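Side-chain contact in hemoglobin component VII (Tokunagayusurika akamusi, PDB 1X46), which probably binds and carries oxygen through its heme, as a globin of midge larvae: residues A[29-32]-A[33-37]. Sequence-based numbering, arbitrary orientation.
Sequences ILYN and FFKSY
The carbonyl O of Asn32 is approached twice by Ser36: the backbone N donates to it at 3.0 Å, and OG lies 3.0 Å from the same Asn32 O, although the hydroxyl proton may instead serve another acceptor. A water 2.7 Å from Ser36 OG also takes a weak bond from Asn32 ND2, bridging the two side chains. One residue earlier, Lys35 N gives Tyr31 O a short bond of 2.8 Å, and the two side chains run side by side in the same direction. Both leave with CG anti to the backbone N (chi1 174° for Tyr31, -171° for Lys35), which sets them on this shared course, and a bend at chi2 of Lys35 (80°) carries its CD to 3.7 Å from Tyr31 OH, a hydroxyl that is hydrogen-bonded to Glu53. On the buried side Leu30 CD1 sits over one face of the Phe34 ring in a CH-pi contact, 4.0 Å from the centroid and offset toward the rim. The same methyl meets the edge of the Phe33 ring at CD2, 4.2 Å away. Replacing Phe34 with an alanine would probably leave Leu30 CD1 without its aromatic face and deprive Phe44, a heme-binding residue, of its edge-to-face partner. Such i to i+3 and i to i+4 contacts are characteristic of an alpha-helix, here the last turns of helix 26-36 of the globin fold, whose Phe33 touches the heme.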
loop_
_atom_site.group_PDB
_atom_site.type_symbol
_atom_site.label_atom_id
_atom_site.label_comp_id
_atom_site.label_asym_id
_atom_site.label_seq_id
_atom_site.Cartn_x
_atom_site.Cartn_y
_atom_site.Cartn_z
ATOM N N ILE A 29 -5.406 -0.324 9.146
ATOM C CA ILE A 29 -4.257 -0.601 8.271
ATOM C C ILE A 29 -3.093 0.305 8.663
ATOM O O ILE A 29 -1.941 -0.155 8.779
ATOM C CB ILE A 29 -4.646 -0.341 6.780
ATOM C CG1 ILE A 29 -5.594 -1.438 6.280
ATOM C CG2 ILE A 29 -3.370 -0.257 5.893
ATOM C CD1 ILE A 29 -6.315 -1.055 4.988
ATOM N N LEU A 30 -3.358 1.593 8.885
ATOM C CA LEU A 30 -2.283 2.508 9.269
ATOM C C LEU A 30 -1.714 2.183 10.631
ATOM O O LEU A 30 -0.483 2.226 10.842
ATOM C CB LEU A 30 -2.723 3.993 9.199
ATOM C CG LEU A 30 -1.639 5.048 9.426
ATOM C CD1 LEU A 30 -0.523 4.882 8.377
ATOM C CD2 LEU A 30 -2.243 6.477 9.351
ATOM N N TYR A 31 -2.606 1.904 11.586
ATOM C CA TYR A 31 -2.131 1.491 12.900
ATOM C C TYR A 31 -1.229 0.251 12.791
ATOM O O TYR A 31 -0.158 0.240 13.419
ATOM C CB TYR A 31 -3.329 1.221 13.813
ATOM C CG TYR A 31 -2.934 0.651 15.145
ATOM C CD1 TYR A 31 -2.678 1.483 16.225
ATOM C CD2 TYR A 31 -2.828 -0.731 15.320
ATOM C CE1 TYR A 31 -2.322 0.958 17.462
ATOM C CE2 TYR A 31 -2.454 -1.259 16.564
ATOM C CZ TYR A 31 -2.215 -0.389 17.611
ATOM O OH TYR A 31 -1.863 -0.865 18.856
ATOM N N ASN A 32 -1.626 -0.729 11.975
ATOM C CA ASN A 32 -0.812 -1.934 11.836
ATOM C C ASN A 32 0.564 -1.627 11.260
ATOM O O ASN A 32 1.584 -2.164 11.694
ATOM C CB ASN A 32 -1.533 -2.952 10.988
ATOM C CG ASN A 32 -0.766 -4.230 10.862
ATOM O OD1 ASN A 32 -0.561 -4.940 11.855
ATOM N ND2 ASN A 32 -0.355 -4.548 9.652
ATOM N N PHE A 33 0.605 -0.732 10.293
ATOM C CA PHE A 33 1.865 -0.324 9.690
ATOM C C PHE A 33 2.766 0.321 10.716
ATOM O O PHE A 33 3.922 -0.104 10.850
ATOM C CB PHE A 33 1.577 0.604 8.481
ATOM C CG PHE A 33 2.823 1.189 7.848
ATOM C CD1 PHE A 33 3.907 0.379 7.531
ATOM C CD2 PHE A 33 2.913 2.571 7.589
ATOM C CE1 PHE A 33 5.066 0.923 6.944
ATOM C CE2 PHE A 33 4.066 3.125 7.017
ATOM C CZ PHE A 33 5.141 2.289 6.673
ATOM N N PHE A 34 2.275 1.317 11.470
ATOM C CA PHE A 34 3.120 1.992 12.431
ATOM C C PHE A 34 3.487 1.083 13.610
ATOM O O PHE A 34 4.585 1.225 14.152
ATOM C CB PHE A 34 2.397 3.251 12.947
ATOM C CG PHE A 34 2.352 4.402 11.948
ATOM C CD1 PHE A 34 3.181 4.438 10.822
ATOM C CD2 PHE A 34 1.497 5.461 12.186
ATOM C CE1 PHE A 34 3.123 5.511 9.941
ATOM C CE2 PHE A 34 1.432 6.550 11.332
ATOM C CZ PHE A 34 2.228 6.589 10.207
ATOM N N LYS A 35 2.582 0.194 14.024
ATOM C CA LYS A 35 2.891 -0.768 15.103
ATOM C C LYS A 35 4.046 -1.674 14.658
ATOM O O LYS A 35 4.971 -1.921 15.450
ATOM C CB LYS A 35 1.646 -1.571 15.510
ATOM C CG LYS A 35 1.831 -2.429 16.756
ATOM C CD LYS A 35 1.695 -1.601 18.040
ATOM C CE LYS A 35 1.678 -2.512 19.264
ATOM N NZ LYS A 35 2.991 -2.550 19.981
ATOM N N SER A 36 4.013 -2.123 13.405
ATOM C CA SER A 36 5.025 -3.019 12.888
ATOM C C SER A 36 6.328 -2.290 12.572
ATOM O O SER A 36 7.426 -2.882 12.637
ATOM C CB SER A 36 4.541 -3.678 11.624
ATOM O OG SER A 36 3.440 -4.518 11.913
ATOM N N TYR A 37 6.233 -1.007 12.212
ATOM C CA TYR A 37 7.367 -0.167 11.824
ATOM C C TYR A 37 7.333 1.198 12.512
ATOM O O TYR A 37 7.093 2.231 11.876
ATOM C CB TYR A 37 7.448 -0.021 10.279
ATOM C CG TYR A 37 7.689 -1.377 9.686
ATOM C CD1 TYR A 37 8.979 -1.936 9.680
ATOM C CD2 TYR A 37 6.633 -2.149 9.226
ATOM C CE1 TYR A 37 9.187 -3.237 9.198
ATOM C CE2 TYR A 37 6.836 -3.425 8.739
ATOM C CZ TYR A 37 8.127 -3.959 8.711
ATOM O OH TYR A 37 8.318 -5.237 8.238
HETATM O O HOH W 1 2.379 -6.492 10.429
#